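Local coordinates for protein DMSP lyase (Ruegeria pomeroyi, PDB 5CU1) that belongs to the cupin clan of beta-barrel proteins and binds an iron(III) ion, at residues Pro66-Thr71 with Pro188-Val193. Numbering follows the deposited sequence.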
ATOM      1  N   PRO A  66      13.229 -11.013  -5.503  1.00 22.90           N
ATOM      2  CA  PRO A  66      13.677 -11.053  -6.887  1.00 23.71           C
ATOM      3  C   PRO A  66      12.588 -11.134  -7.979  1.00 23.95           C
ATOM      4  O   PRO A  66      12.940 -11.133  -9.096  1.00 21.73           O
ATOM      5  CB  PRO A  66      14.598 -12.234  -6.847  1.00 17.86           C
ATOM      6  CG  PRO A  66      13.871 -13.119  -6.227  1.00 24.24           C
ATOM      7  CD  PRO A  66      13.478 -12.450  -5.021  1.00 26.22           C
ATOM      8  N   ASP A  67      11.345 -11.140  -7.565  1.00 21.88           N
ATOM      9  CA  ASP A  67      10.223 -11.547  -8.222  1.00 20.81           C
ATOM     10  C   ASP A  67       9.119 -10.572  -8.194  1.00 22.12           C
ATOM     11  O   ASP A  67       8.122 -10.865  -8.375  1.00 25.60           O
ATOM     12  CB  ASP A  67       9.917 -12.848  -7.585  1.00 25.08           C
ATOM     13  CG  ASP A  67       8.958 -13.670  -8.234  1.00 32.57           C
ATOM     14  OD1 ASP A  67       8.764 -13.884  -9.410  1.00 37.06           O
ATOM     15  OD2 ASP A  67       8.365 -14.227  -7.456  1.00 38.12           O
ATOM     16  N   LEU A  68       9.424  -9.357  -7.958  1.00 21.96           N
ATOM     17  CA  LEU A  68       8.546  -8.189  -8.143  1.00 21.67           C
ATOM     18  C   LEU A  68       8.669  -7.544  -9.598  1.00 19.07           C
ATOM     19  O   LEU A  68       9.076  -6.533  -9.762  1.00 22.25           O
ATOM     20  CB  LEU A  68       8.805  -7.175  -7.057  1.00 19.56           C
ATOM     21  CG  LEU A  68       8.382  -7.252  -5.686  1.00 17.79           C
ATOM     22  CD1 LEU A  68       9.095  -6.326  -4.860  1.00 16.56           C
ATOM     23  CD2 LEU A  68       6.961  -7.275  -5.481  1.00 17.44           C
ATOM     24  N   THR A  69       8.375  -8.368 -10.551  1.00 20.37           N
ATOM     25  CA  THR A  69       7.966  -8.292 -11.971  1.00 26.74           C
ATOM     26  C   THR A  69       6.978  -7.254 -12.449  1.00 23.19           C
ATOM     27  O   THR A  69       5.999  -7.162 -11.936  1.00 24.54           O
ATOM     28  CB  THR A  69       7.629  -9.751 -12.371  1.00 21.32           C
ATOM     29  OG1 THR A  69       8.785 -10.487 -12.649  1.00 28.66           O
ATOM     30  CG2 THR A  69       6.910  -9.922 -13.393  1.00 32.07           C
ATOM     31  N   THR A  70       7.326  -6.512 -13.399  1.00 22.12           N
ATOM     32  CA  THR A  70       6.440  -5.562 -13.997  1.00 25.60           C
ATOM     33  C   THR A  70       6.388  -5.452 -15.572  1.00 38.51           C
ATOM     34  O   THR A  70       7.200  -5.902 -16.284  1.00 33.98           O
ATOM     35  CB  THR A  70       6.671  -4.048 -13.662  1.00 22.53           C
ATOM     36  OG1 THR A  70       7.904  -3.735 -13.194  1.00 39.43           O
ATOM     37  CG2 THR A  70       5.787  -3.537 -12.946  1.00 24.45           C
ATOM     38  N   THR A  71       5.433  -4.651 -16.011  1.00 35.88           N
ATOM     39  CA  THR A  71       5.243  -4.134 -17.345  1.00 36.04           C
ATOM     40  C   THR A  71       5.730  -2.749 -17.464  1.00 30.57           C
ATOM     41  O   THR A  71       6.726  -2.534 -17.869  1.00 29.26           O
ATOM     42  CB  THR A  71       3.815  -4.295 -17.624  1.00 31.16           C
ATOM     43  OG1 THR A  71       3.095  -3.850 -16.554  1.00 27.91           O
ATOM     44  CG2 THR A  71       3.569  -5.663 -17.717  1.00 28.76           C
ATOM     45  N   PRO A 188       5.037 -12.616  -5.138  1.00 19.19           N
ATOM     46  CA  PRO A 188       4.809 -11.409  -4.328  1.00 22.35           C
ATOM     47  C   PRO A 188       4.042 -10.355  -5.107  1.00 21.42           C
ATOM     48  O   PRO A 188       3.791 -10.553  -6.299  1.00 24.11           O
ATOM     49  CB  PRO A 188       6.223 -10.915  -4.025  1.00 22.46           C
ATOM     50  CG  PRO A 188       7.020 -11.373  -5.236  1.00 18.82           C
ATOM     51  CD  PRO A 188       6.441 -12.731  -5.575  1.00 19.52           C
ATOM     52  N   PHE A 189       3.651  -9.270  -4.442  1.00 22.27           N
ATOM     53  CA  PHE A 189       3.180  -8.072  -5.143  1.00 19.82           C
ATOM     54  C   PHE A 189       3.567  -6.821  -4.379  1.00 18.52           C
ATOM     55  O   PHE A 189       3.847  -6.856  -3.173  1.00 15.74           O
ATOM     56  CB  PHE A 189       1.654  -8.091  -5.382  1.00 17.79           C
ATOM     57  CG  PHE A 189       0.832  -7.658  -4.190  1.00 18.15           C
ATOM     58  CD1 PHE A 189       0.354  -6.369  -4.088  1.00 17.87           C
ATOM     59  CD2 PHE A 189       0.532  -8.548  -3.177  1.00 21.43           C
ATOM     60  CE1 PHE A 189      -0.392  -5.971  -2.992  1.00 17.91           C
ATOM     61  CE2 PHE A 189      -0.217  -8.155  -2.090  1.00 21.88           C
ATOM     62  CZ  PHE A 189      -0.676  -6.859  -2.000  1.00 17.39           C
ATOM     63  N   MET A 190       3.602  -5.717  -5.114  1.00 21.60           N
ATOM     64  CA  MET A 190       3.620  -4.382  -4.535  1.00 17.48           C
ATOM     65  C   MET A 190       2.459  -3.606  -5.131  1.00 18.80           C
ATOM     66  O   MET A 190       2.155  -3.760  -6.320  1.00 19.29           O
ATOM     67  CB  MET A 190       4.937  -3.675  -4.828  1.00 17.85           C
ATOM     68  CG  MET A 190       4.939  -2.226  -4.427  1.00 15.67           C
ATOM     69  SD  MET A 190       6.354  -1.325  -5.050  1.00 24.40           S
ATOM     70  CE  MET A 190       7.674  -2.442  -4.606  1.00 20.91           C
ATOM     71  N   ALA A 191       1.801  -2.786  -4.316  1.00 21.61           N
ATOM     72  CA  ALA A 191       0.713  -1.940  -4.809  1.00 17.74           C
ATOM     73  C   ALA A 191       0.819  -0.535  -4.285  1.00 18.29           C
ATOM     74  O   ALA A 191       1.342  -0.297  -3.203  1.00 21.42           O
ATOM     75  CB  ALA A 191      -0.657  -2.525  -4.427  1.00 17.08           C
ATOM     76  N   LEU A 192       0.320   0.395  -5.078  1.00 19.77           N
ATOM     77  CA  LEU A 192      -0.007   1.722  -4.614  1.00 15.85           C
ATOM     78  C   LEU A 192      -1.422   1.660  -4.088  1.00 18.80           C
ATOM     79  O   LEU A 192      -2.290   1.068  -4.734  1.00 17.85           O
ATOM     80  CB  LEU A 192       0.096   2.742  -5.743  1.00 16.53           C
ATOM     81  CG  LEU A 192      -0.501   4.122  -5.465  1.00 22.55           C
ATOM     82  CD1 LEU A 192       0.374   4.896  -4.475  1.00 18.05           C
ATOM     83  CD2 LEU A 192      -0.712   4.910  -6.765  1.00 19.21           C
ATOM     84  N   VAL A 193      -1.637   2.239  -2.905  1.00 19.03           N
ATOM     85  CA  VAL A 193      -2.946   2.308  -2.276  1.00 16.90           C
ATOM     86  C   VAL A 193      -3.324   3.759  -1.993  1.00 20.38           C
ATOM     87  O   VAL A 193      -2.613   4.431  -1.265  1.00 20.97           O
ATOM     88  CB  VAL A 193      -2.971   1.531  -0.964  1.00 19.62           C
ATOM     89  CG1 VAL A 193      -4.410   1.401  -0.445  1.00 18.18           C
ATOM     90  CG2 VAL A 193      -2.325   0.183  -1.153  1.00 17.66           C
TER
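Leu68 carries this apolar contact, in which an irregular loop is laid against the first residues of a beta strand. From its CB the side chain runs with CG anti to the carbonyl carbon (chi1 -75°) and CD1 anti to CA (chi2 164°), which together carry both methyls to strand 189-196. CD2 settles on the backbone where Phe189 passes into Met190, lying 3.6 Å from Phe189 C, and it also meets Pro188 CB at 4.0 Å. The other branch, CD1, reaches Met190 CE at 4.1 Å; the methionine comes across at about a right angle, its chain extended to SD, then bent at chi3 (-48°). Across the segments the Leu68 side chain makes van der Waals contacts, and no hydrogen bond joins them. Beside it, Asp67 crosses the Pro188 ring: its OD2 stands 3.1 Å from Pro188 CD, while Asp67 O lies 3.4 Å from Pro188 CG. Its OD1 forms a long, weak ion pair with Arg187. CB of Phe189 leaves the backbone away from the loop and that of Met190 toward it, the alternation expected of a strand; the Phe189 side chain is about 10 Å from the iron(III) ion. This is consistent with the loop between helices 57-64 and 74-83 packing on the outer face of the cupin barrel, where Phe80 of helix 74-83 touches Met190 and strand 189-196 runs between strands 124-130 and 144-150.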